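Local coordinates for protein bifunctional pinoresinol-lariciresinol reductase 1 (Thuja plicata, PDB 1QYD) that catalyses the NADPH-dependent, enantioselective reduction of pinoresinol to lariciresinol and of lariciresinol to secoisolariciresinol in lignan biosynthesis, at residues Q47-L50 with Y51-Q54; E231-Q234 with I235-L239; V200-Y203 with T204-I208. All coordinates share one frame; numbering follows the deposited sequence.

How the interactions relate
All three contacts are local, each made within a single helix between neighbouring turns, so none closes a long loop. They follow one another along the chain without nesting or crossing. Interaction 1 comes first, on helix 43-53, the crossover between the parallel strands 31-34 and 58-60 of the nucleotide-binding sheet. Interaction 3 is next, on helix 197-207, which packs against helix 17-26 and strand 111-113 of the same domain. Interaction 2 is last, on helix 229-241, which packs on strand 226-228 and helix 305-309. The centres of interactions 1 and 3 lie about 21 Å apart, and those of interactions 1 and 2 about 37 Å apart.

Interaction 1: Q47-L50 with Y51-Q54; sequences QMLL and YFKQ
Met48 and Phe52, one helical turn apart, form the tight part of this contact. Met48 CG sits over one face of the Phe52 ring, shifted toward the rim, 3.8 Å from Phe52 CE1, in a CH-pi contact. The sulfur continues over the same face, with Met48 SD 4.4 Å from the Phe52 ring centroid. Met48 SD also approaches the edge of Tyr51, 3.9 Å from Tyr51 CD2, and thus makes Met-aromatic contacts with two rings, one by its face and one by its edge. The bend at chi2 of Met48 (46°) turns SD along the helix toward both rings instead of letting the chain run straight outward. Phe52 CG is anti to its carbonyl carbon (chi1 -73°), which leans the ring back against the preceding turn; there Leu49 CD2 meets Phe52 CD1 at 4.2 Å.

Helix 43-53 is the crossover of a beta-alpha-beta unit in the Rossmann-type domain, and the buried side faces inward: Phe52 rests on Lys18 and Val21 of helix 17-26, while Leu49 reaches Leu59 and Thr13, the latter a probable NADP(+)-binding residue.

The solvent side is looser: Gln47, Leu50 and Gln54 are exposed. Lys53, though exposed too, leans on Leu59, its CB passing 3.2 Å from Leu49 O. Here the backbone does most of the joining: Tyr51 N bonds to Gln47 O at 2.9 Å with the donor well above the carbonyl plane, and Gln54 N bonds to Leu50 O at 2.8 Å, where the chain leaves helical geometry.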
loop_
_atom_site.group_PDB
_atom_site.type_symbol
_atom_site.label_atom_id
_atom_site.label_comp_id
_atom_site.label_asym_id
_atom_site.label_seq_id
_atom_site.Cartn_x
_atom_site.Cartn_y
_atom_site.Cartn_z
ATOM N N GLN A 47 -25.581 12.965 -5.111
ATOM C CA GLN A 47 -26.542 13.988 -4.675
ATOM C C GLN A 47 -25.917 15.162 -3.987
ATOM O O GLN A 47 -26.540 16.209 -3.857
ATOM C CB GLN A 47 -27.599 13.372 -3.736
ATOM C CG GLN A 47 -28.701 12.537 -4.416
ATOM C CD GLN A 47 -29.522 11.605 -3.524
ATOM O OE1 GLN A 47 -30.688 11.308 -3.808
ATOM N NE2 GLN A 47 -28.938 11.072 -2.445
ATOM N N MET A 48 -24.672 14.925 -3.568
ATOM C CA MET A 48 -23.830 15.912 -2.922
ATOM C C MET A 48 -23.223 16.664 -4.062
ATOM O O MET A 48 -23.214 17.882 -4.028
ATOM C CB MET A 48 -22.748 15.241 -2.122
ATOM C CG MET A 48 -21.910 16.156 -1.237
ATOM S SD MET A 48 -22.861 17.351 -0.248
ATOM C CE MET A 48 -22.900 16.607 1.370
ATOM N N LEU A 49 -22.689 16.001 -5.083
ATOM C CA LEU A 49 -22.239 16.705 -6.278
ATOM C C LEU A 49 -23.355 17.572 -6.856
ATOM O O LEU A 49 -23.167 18.771 -7.066
ATOM C CB LEU A 49 -21.803 15.692 -7.283
ATOM C CG LEU A 49 -20.553 14.968 -6.930
ATOM C CD1 LEU A 49 -20.452 13.726 -7.752
ATOM C CD2 LEU A 49 -19.385 15.870 -7.139
ATOM N N LEU A 50 -24.552 16.998 -7.043
ATOM C CA LEU A 50 -25.715 17.798 -7.425
ATOM C C LEU A 50 -26.020 18.967 -6.496
ATOM O O LEU A 50 -26.394 20.070 -6.911
ATOM C CB LEU A 50 -26.913 16.878 -7.501
ATOM C CG LEU A 50 -27.339 16.271 -8.832
ATOM C CD1 LEU A 50 -26.186 15.953 -9.798
ATOM C CD2 LEU A 50 -28.144 15.070 -8.425
ATOM N N TYR A 51 -25.821 18.683 -5.200
ATOM C CA TYR A 51 -25.947 19.703 -4.171
ATOM C C TYR A 51 -24.869 20.747 -4.383
ATOM O O TYR A 51 -25.200 21.922 -4.399
ATOM C CB TYR A 51 -25.795 19.148 -2.726
ATOM C CG TYR A 51 -25.942 20.308 -1.758
ATOM C CD1 TYR A 51 -27.072 21.152 -1.845
ATOM C CD2 TYR A 51 -24.886 20.615 -0.896
ATOM C CE1 TYR A 51 -27.136 22.326 -1.092
ATOM C CE2 TYR A 51 -24.947 21.789 -0.134
ATOM C CZ TYR A 51 -26.064 22.642 -0.242
ATOM O OH TYR A 51 -26.077 23.841 0.453
ATOM N N PHE A 52 -23.608 20.346 -4.544
ATOM C CA PHE A 52 -22.520 21.251 -4.844
ATOM C C PHE A 52 -22.876 22.057 -6.086
ATOM O O PHE A 52 -22.807 23.280 -6.056
ATOM C CB PHE A 52 -21.255 20.462 -5.089
ATOM C CG PHE A 52 -20.596 19.855 -3.870
ATOM C CD1 PHE A 52 -19.873 18.682 -4.025
ATOM C CD2 PHE A 52 -20.631 20.492 -2.627
ATOM C CE1 PHE A 52 -19.170 18.148 -2.952
ATOM C CE2 PHE A 52 -19.929 19.959 -1.539
ATOM C CZ PHE A 52 -19.194 18.787 -1.712
ATOM N N LYS A 53 -23.400 21.403 -7.133
ATOM C CA LYS A 53 -23.761 22.018 -8.395
ATOM C C LYS A 53 -24.929 22.965 -8.240
ATOM O O LYS A 53 -24.899 23.986 -8.907
ATOM C CB LYS A 53 -24.059 20.877 -9.342
ATOM C CG LYS A 53 -24.205 21.067 -10.847
ATOM C CD LYS A 53 -25.457 20.267 -11.181
ATOM C CE LYS A 53 -25.532 19.885 -12.608
ATOM N NZ LYS A 53 -24.475 18.926 -12.866
ATOM N N GLN A 54 -25.977 22.771 -7.423
ATOM C CA GLN A 54 -27.025 23.799 -7.315
ATOM C C GLN A 54 -26.713 25.011 -6.430
ATOM O O GLN A 54 -27.566 25.841 -6.099
ATOM C CB GLN A 54 -28.314 23.162 -6.837
ATOM C CG GLN A 54 -28.376 22.439 -5.499
ATOM C CD GLN A 54 -29.796 21.909 -5.245
ATOM O OE1 GLN A 54 -30.293 20.978 -5.902
ATOM N NE2 GLN A 54 -30.505 22.522 -4.290
#

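Interaction 2: E231-Q234 with I235-L239; sequences EVIQ and IWERL
Glu237 lies alongside Ile233, one turn earlier in helix 229-241, both side chains pointing the same way. From the root of Glu237 outward, CB comes within 3.6 Å of Gln234 O and stays almost as near to Ile233 O. Glu237 CG is anti to the carbonyl carbon of its own residue (chi1 -88°), which swings the chain back over the preceding turn and keeps CG 3.7 Å from Ile233 O. Beyond CG the chain is extended, and Glu237 CD passes the methyl Ile233 CG2 at 4.1 Å. At the tip the two oxygens part company. Glu237 OE1 touches Ile233 CG2 at 3.6 Å, and it also forms a salt bridge with Lys246 NZ. Glu237 OE2 faces Gln234 CG at 4.0 Å, and the carboxylate plane is turned only 9° from the amide plane of Gln234, although the two chains run at a slant to each other.

The backbone beneath is uneven. Glu237 N bonds to Ile233 O at 3.0 Å, in the carbonyl plane, and Arg238 N bonds to Gln234 O at 2.9 Å. The amides of Ile235 and Trp236, by contrast, make only weak bonds to the carbonyls of the first turn. On other sides of the helix Ile235 packs on Leu227 of strand 226-228 and on Met305 and Leu309 of helix 305-309, while Trp236 reaches Pro177 and Val313.

The side-chain contact of Glu237 with Ile233 and Gln234 is thus van der Waals in character: methyl and methylene groups flank the carboxylate, and its charge is met by Lys246, which probably favours the ionised form.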
loop_
_atom_site.group_PDB
_atom_site.type_symbol
_atom_site.label_atom_id
_atom_site.label_comp_id
_atom_site.label_asym_id
_atom_site.label_seq_id
_atom_site.Cartn_x
_atom_site.Cartn_y
_atom_site.Cartn_z
ATOM N N GLU A 231 -8.468 17.818 29.339
ATOM C CA GLU A 231 -9.211 19.057 29.297
ATOM C C GLU A 231 -10.354 19.106 28.336
ATOM O O GLU A 231 -11.180 19.995 28.519
ATOM C CB GLU A 231 -8.393 20.216 28.913
ATOM C CG GLU A 231 -7.253 20.522 29.848
ATOM C CD GLU A 231 -6.448 21.633 29.219
ATOM O OE1 GLU A 231 -5.615 21.342 28.359
ATOM O OE2 GLU A 231 -6.695 22.787 29.567
ATOM N N VAL A 232 -10.388 18.263 27.286
ATOM C CA VAL A 232 -11.551 18.151 26.389
ATOM C C VAL A 232 -12.606 17.246 27.055
ATOM O O VAL A 232 -13.811 17.441 26.871
ATOM C CB VAL A 232 -11.135 17.565 24.990
ATOM C CG1 VAL A 232 -12.322 17.167 24.061
ATOM C CG2 VAL A 232 -10.323 18.670 24.334
ATOM N N ILE A 233 -12.164 16.259 27.852
ATOM C CA ILE A 233 -13.062 15.451 28.642
ATOM C C ILE A 233 -13.711 16.389 29.608
ATOM O O ILE A 233 -14.897 16.233 29.851
ATOM C CB ILE A 233 -12.362 14.389 29.444
ATOM C CG1 ILE A 233 -11.562 13.471 28.532
ATOM C CG2 ILE A 233 -13.420 13.611 30.201
ATOM C CD1 ILE A 233 -10.925 12.164 29.060
ATOM N N GLN A 234 -12.965 17.383 30.098
ATOM C CA GLN A 234 -13.471 18.352 31.056
ATOM C C GLN A 234 -14.480 19.370 30.583
ATOM O O GLN A 234 -15.259 19.857 31.414
ATOM C CB GLN A 234 -12.337 19.106 31.667
ATOM C CG GLN A 234 -11.737 18.328 32.821
ATOM C CD GLN A 234 -10.535 19.034 33.414
ATOM O OE1 GLN A 234 -9.545 18.395 33.776
ATOM N NE2 GLN A 234 -10.577 20.366 33.514
ATOM N N ILE A 235 -14.463 19.698 29.282
ATOM C CA ILE A 235 -15.483 20.545 28.674
ATOM C C ILE A 235 -16.754 19.710 28.548
ATOM O O ILE A 235 -17.850 20.261 28.638
ATOM C CB ILE A 235 -14.986 21.025 27.289
ATOM C CG1 ILE A 235 -13.773 21.950 27.469
ATOM C CG2 ILE A 235 -16.113 21.741 26.544
ATOM C CD1 ILE A 235 -12.868 22.184 26.239
ATOM N N TRP A 236 -16.643 18.380 28.347
ATOM C CA TRP A 236 -17.825 17.527 28.275
ATOM C C TRP A 236 -18.445 17.467 29.656
ATOM O O TRP A 236 -19.643 17.696 29.823
ATOM C CB TRP A 236 -17.549 16.058 27.858
ATOM C CG TRP A 236 -18.869 15.344 27.464
ATOM C CD1 TRP A 236 -19.811 15.990 26.695
ATOM C CD2 TRP A 236 -19.293 14.084 27.794
ATOM N NE1 TRP A 236 -20.811 15.170 26.540
ATOM C CE2 TRP A 236 -20.543 14.031 27.175
ATOM C CE3 TRP A 236 -18.849 12.985 28.511
ATOM C CZ2 TRP A 236 -21.369 12.906 27.248
ATOM C CZ3 TRP A 236 -19.673 11.851 28.593
ATOM C CH2 TRP A 236 -20.922 11.796 27.973
ATOM N N GLU A 237 -17.590 17.200 30.650
ATOM C CA GLU A 237 -18.005 17.132 32.030
ATOM C C GLU A 237 -18.729 18.405 32.364
ATOM O O GLU A 237 -19.920 18.321 32.672
ATOM C CB GLU A 237 -16.798 16.948 32.926
ATOM C CG GLU A 237 -16.531 15.468 33.043
ATOM C CD GLU A 237 -15.220 15.020 33.647
ATOM O OE1 GLU A 237 -14.954 13.840 33.487
ATOM O OE2 GLU A 237 -14.468 15.796 34.252
ATOM N N ARG A 238 -18.081 19.555 32.124
ATOM C CA ARG A 238 -18.708 20.846 32.391
ATOM C C ARG A 238 -20.040 21.036 31.655
ATOM O O ARG A 238 -20.916 21.754 32.150
ATOM C CB ARG A 238 -17.741 21.970 32.004
ATOM C CG ARG A 238 -18.270 23.366 32.297
ATOM C CD ARG A 238 -17.593 24.493 31.501
ATOM N NE ARG A 238 -18.098 24.676 30.125
ATOM C CZ ARG A 238 -19.268 25.293 29.813
ATOM N NH1 ARG A 238 -20.107 25.794 30.750
ATOM N NH2 ARG A 238 -19.588 25.459 28.525
ATOM N N LEU A 239 -20.243 20.342 30.521
ATOM C CA LEU A 239 -21.404 20.568 29.670
ATOM C C LEU A 239 -22.590 19.668 29.912
ATOM O O LEU A 239 -23.735 20.114 30.035
ATOM C CB LEU A 239 -20.960 20.449 28.219
ATOM C CG LEU A 239 -20.679 21.680 27.370
ATOM C CD1 LEU A 239 -19.615 22.532 27.994
ATOM C CD2 LEU A 239 -20.192 21.235 26.013
#

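Interaction 3: V200-Y203 with T204-I208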
loop_
_atom_site.group_PDB
_atom_site.type_symbol
_atom_site.label_atom_id
_atom_site.label_comp_id
_atom_site.label_asym_id
_atom_site.label_seq_id
_atom_site.Cartn_x
_atom_site.Cartn_y
_atom_site.Cartn_z
ATOM N N VAL A 200 -11.244 24.502 9.225
ATOM C CA VAL A 200 -10.209 23.967 8.310
ATOM C C VAL A 200 -10.439 24.298 6.811
ATOM O O VAL A 200 -9.515 24.578 6.059
ATOM C CB VAL A 200 -10.132 22.435 8.495
ATOM C CG1 VAL A 200 -9.101 21.810 7.558
ATOM C CG2 VAL A 200 -9.779 22.142 9.932
ATOM N N GLY A 201 -11.680 24.281 6.336
ATOM C CA GLY A 201 -12.020 24.625 4.987
ATOM C C GLY A 201 -11.852 26.100 4.836
ATOM O O GLY A 201 -11.172 26.501 3.911
ATOM N N THR A 202 -12.411 26.910 5.731
ATOM C CA THR A 202 -12.333 28.370 5.683
ATOM C C THR A 202 -10.887 28.855 5.649
ATOM O O THR A 202 -10.560 29.736 4.855
ATOM C CB THR A 202 -13.019 29.009 6.891
ATOM O OG1 THR A 202 -14.401 28.631 6.914
ATOM C CG2 THR A 202 -12.925 30.525 6.818
ATOM N N TYR A 203 -10.007 28.283 6.482
ATOM C CA TYR A 203 -8.616 28.663 6.506
ATOM C C TYR A 203 -7.838 28.163 5.292
ATOM O O TYR A 203 -6.781 28.746 5.000
ATOM C CB TYR A 203 -7.940 28.129 7.781
ATOM C CG TYR A 203 -8.241 28.934 9.032
ATOM C CD1 TYR A 203 -8.675 28.288 10.201
ATOM C CD2 TYR A 203 -8.126 30.324 8.992
ATOM C CE1 TYR A 203 -9.003 29.028 11.330
ATOM C CE2 TYR A 203 -8.452 31.064 10.119
ATOM C CZ TYR A 203 -8.891 30.413 11.272
ATOM O OH TYR A 203 -9.256 31.185 12.351
ATOM N N THR A 204 -8.265 27.083 4.591
ATOM C CA THR A 204 -7.518 26.679 3.413
ATOM C C THR A 204 -7.947 27.528 2.233
ATOM O O THR A 204 -7.084 27.759 1.390
ATOM C CB THR A 204 -7.686 25.186 2.993
ATOM O OG1 THR A 204 -9.042 24.965 2.741
ATOM C CG2 THR A 204 -7.277 24.216 4.047
ATOM N N ILE A 205 -9.189 28.044 2.120
ATOM C CA ILE A 205 -9.489 28.885 0.978
ATOM C C ILE A 205 -8.936 30.303 1.141
ATOM O O ILE A 205 -8.755 31.039 0.161
ATOM C CB ILE A 205 -11.023 28.831 0.740
ATOM C CG1 ILE A 205 -11.264 27.625 -0.120
ATOM C CG2 ILE A 205 -11.596 29.950 -0.087
ATOM C CD1 ILE A 205 -11.147 26.299 0.647
ATOM N N LYS A 206 -8.612 30.678 2.383
ATOM C CA LYS A 206 -7.918 31.932 2.674
ATOM C C LYS A 206 -6.379 31.858 2.498
ATOM O O LYS A 206 -5.733 32.891 2.350
ATOM C CB LYS A 206 -8.252 32.367 4.101
ATOM C CG LYS A 206 -9.741 32.663 4.257
ATOM C CD LYS A 206 -9.956 33.680 5.352
ATOM C CE LYS A 206 -11.378 34.137 5.208
ATOM N NZ LYS A 206 -11.521 35.497 5.639
ATOM N N SER A 207 -5.737 30.673 2.521
ATOM C CA SER A 207 -4.328 30.542 2.235
ATOM C C SER A 207 -4.050 30.715 0.741
ATOM O O SER A 207 -3.101 31.386 0.353
ATOM C CB SER A 207 -3.819 29.178 2.651
ATOM O OG SER A 207 -4.508 28.084 2.059
ATOM N N ILE A 208 -4.950 30.087 -0.028
ATOM C CA ILE A 208 -5.017 29.880 -1.461
ATOM C C ILE A 208 -4.270 30.817 -2.369
ATOM O O ILE A 208 -3.457 30.382 -3.183
ATOM C CB ILE A 208 -6.540 29.811 -1.766
ATOM C CG1 ILE A 208 -6.879 28.349 -1.747
ATOM C CG2 ILE A 208 -6.977 30.371 -3.100
ATOM C CD1 ILE A 208 -8.304 28.044 -2.278
#
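Gly201 O is gripped by two sound donors from the next turn: Ile205 N at 3.1 Å, coming in almost straight on the carbonyl, and the hydroxyl Thr204 OG1 at 2.9 Å, tilted from the carbonyl plane. A weak third bond comes from Thr204 N. Thr204 OG1 reaches the carbonyl because it lies between its own backbone N and carbonyl carbon (chi1 59°), and this places the methyl CG2 3.0 Å from Val200 O. Replacing Thr204 by a valine would probably leave Gly201 O without its hydroxyl donor and the side chain less firmly fixed in its rotation.

Further along, Ser207 OG repeats the pattern by donating to Thr204 O at 2.7 Å. On the outer side, Lys206 lays its CG 3.1 Å from Thr202 O, and its CE runs past the methyl Thr202 CG2 at 4.2 Å before NZ reaches a salt bridge with Glu299.

Within the Rossmann-type domain, Val200 meets Ile16, a probable NADP(+)-binding residue; Ile205 packs on Ile20, Ala23 and Ser24 of helix 17-26, and Thr204 and Ser207 on Leu113 of strand 111-113.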